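Local coordinates for protein triphenylmethane reductase (Citrobacter sp., PDB 2JL1) that binds NADP(H) and probably uses it to reduce triphenylmethane dyes, a reaction of interest for bioremediation, at residues Gly14-Ile17 / Gln18-Lys22. Sequence-based numbering, arbitrary orientation.
Sequences GLVI and QHLLK
Val16 and Leu20, one helical turn apart, lie side by side and point the same way, with CG1 of Val16 3.8 Å from CD1 of Leu20. With CG1 anti to the backbone N (chi1 165°), on the carbonyl side, that methyl leans along the helix toward the next turn. Ile17 and Leu21 repeat the pattern through the branch methyl of the isoleucine, CG2, which is 4.0 Å from CD1 of Leu21.

Main-chain i to i+4 bonds tie the same residues together. Leu20 N donates to Val16 O at 2.8 Å, and Leu21 N reaches Ile17 O at 2.9 Å. Two residues before the first of these, Gln18 N bonds to Gly14 O at 3.0 Å.

Residues 14 to 20 lie on helix 11-20, the crossover between strands 3-5 and 29-33 in a beta-alpha-beta unit of the Rossmann-type NADP-binding fold. Val16, Ile17 and Leu20 face the sheet and pack on Val5, and Ile29 meets Ile17, Leu20 and Leu21. Leu15 and His19 lean instead against helix 175-186, Leu15 touching the NADP-binding Arg175.

Water adds a second link between Gly14 and Gln18. A single molecule donates to Gly14 O and accepts from Gln18 NE2 at 3.2 Å, giving that carbonyl a second partner beside the helix bond. A bend at chi2 (-51°) folds the glutamine chain, its CG passing 3.3 Å from Gly14 O, while NE2 also bonds to the side-chain oxygen of Gln45.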
loop_
_atom_site.group_PDB
_atom_site.type_symbol
_atom_site.label_atom_id
_atom_site.label_comp_id
_atom_site.label_asym_id
_atom_site.label_seq_id
_atom_site.Cartn_x
_atom_site.Cartn_y
_atom_site.Cartn_z
ATOM N N GLY A 14 18.119 1.355 18.360
ATOM C CA GLY A 14 19.225 1.638 19.295
ATOM C C GLY A 14 20.562 1.527 18.586
ATOM O O GLY A 14 21.448 2.343 18.800
ATOM N N LEU A 15 20.698 0.537 17.706
ATOM C CA LEU A 15 21.932 0.385 16.917
ATOM C C LEU A 15 22.107 1.499 15.868
ATOM O O LEU A 15 23.232 1.910 15.588
ATOM C CB LEU A 15 22.011 -1.001 16.265
ATOM C CG LEU A 15 22.246 -2.251 17.120
ATOM C CD1 LEU A 15 21.910 -3.532 16.305
ATOM C CD2 LEU A 15 23.675 -2.306 17.647
ATOM N N VAL A 16 21.012 1.986 15.292
ATOM C CA VAL A 16 21.072 3.102 14.334
ATOM C C VAL A 16 21.603 4.350 15.062
ATOM O O VAL A 16 22.497 5.028 14.567
ATOM C CB VAL A 16 19.691 3.406 13.651
ATOM C CG1 VAL A 16 19.701 4.781 12.957
ATOM C CG2 VAL A 16 19.361 2.355 12.598
ATOM N N ILE A 17 21.048 4.624 16.237
ATOM C CA ILE A 17 21.498 5.740 17.064
ATOM C C ILE A 17 22.970 5.606 17.460
ATOM O O ILE A 17 23.724 6.583 17.389
ATOM C CB ILE A 17 20.537 5.958 18.243
ATOM C CG1 ILE A 17 19.225 6.519 17.670
ATOM C CG2 ILE A 17 21.166 6.880 19.343
ATOM C CD1 ILE A 17 18.110 6.681 18.634
ATOM N N GLN A 18 23.392 4.394 17.832
ATOM C CA GLN A 18 24.801 4.178 18.180
ATOM C C GLN A 18 25.740 4.406 17.003
ATOM O O GLN A 18 26.820 4.986 17.169
ATOM C CB GLN A 18 25.002 2.815 18.853
ATOM C CG GLN A 18 24.384 2.777 20.264
ATOM C CD GLN A 18 24.829 3.957 21.163
ATOM O OE1 GLN A 18 26.022 4.220 21.308
ATOM N NE2 GLN A 18 23.859 4.659 21.771
ATOM N N HIS A 19 25.316 3.993 15.803
ATOM C CA HIS A 19 26.055 4.315 14.578
ATOM C C HIS A 19 26.004 5.802 14.181
ATOM O O HIS A 19 27.010 6.353 13.723
ATOM C CB HIS A 19 25.575 3.433 13.420
ATOM C CG HIS A 19 26.006 2.004 13.544
ATOM N ND1 HIS A 19 27.312 1.602 13.362
ATOM C CD2 HIS A 19 25.305 0.884 13.846
ATOM C CE1 HIS A 19 27.399 0.296 13.548
ATOM N NE2 HIS A 19 26.193 -0.164 13.832
ATOM N N LEU A 20 24.845 6.449 14.349
ATOM C CA LEU A 20 24.723 7.894 14.091
ATOM C C LEU A 20 25.623 8.712 15.018
ATOM O O LEU A 20 26.183 9.736 14.607
ATOM C CB LEU A 20 23.266 8.378 14.226
ATOM C CG LEU A 20 22.297 7.987 13.097
ATOM C CD1 LEU A 20 20.851 8.386 13.406
ATOM C CD2 LEU A 20 22.769 8.600 11.793
ATOM N N LEU A 21 25.762 8.249 16.258
ATOM C CA LEU A 21 26.608 8.928 17.260
ATOM C C LEU A 21 28.093 8.919 16.883
ATOM O O LEU A 21 28.866 9.718 17.395
ATOM C CB LEU A 21 26.375 8.352 18.672
ATOM C CG LEU A 21 25.065 8.739 19.388
ATOM C CD1 LEU A 21 24.785 7.878 20.652
ATOM C CD2 LEU A 21 25.034 10.216 19.748
ATOM N N LYS A 22 28.490 8.022 15.987
ATOM C CA LYS A 22 29.860 8.037 15.470
ATOM C C LYS A 22 29.986 8.932 14.235
ATOM O O LYS A 22 31.085 9.112 13.713
ATOM C CB LYS A 22 30.338 6.626 15.138
ATOM C CG LYS A 22 30.448 5.705 16.330
ATOM C CD LYS A 22 31.028 4.380 15.872
ATOM C CE LYS A 22 30.863 3.276 16.907
ATOM N NZ LYS A 22 30.481 2.016 16.187
HETATM O O HOH W 1 21.155 3.004 21.985
#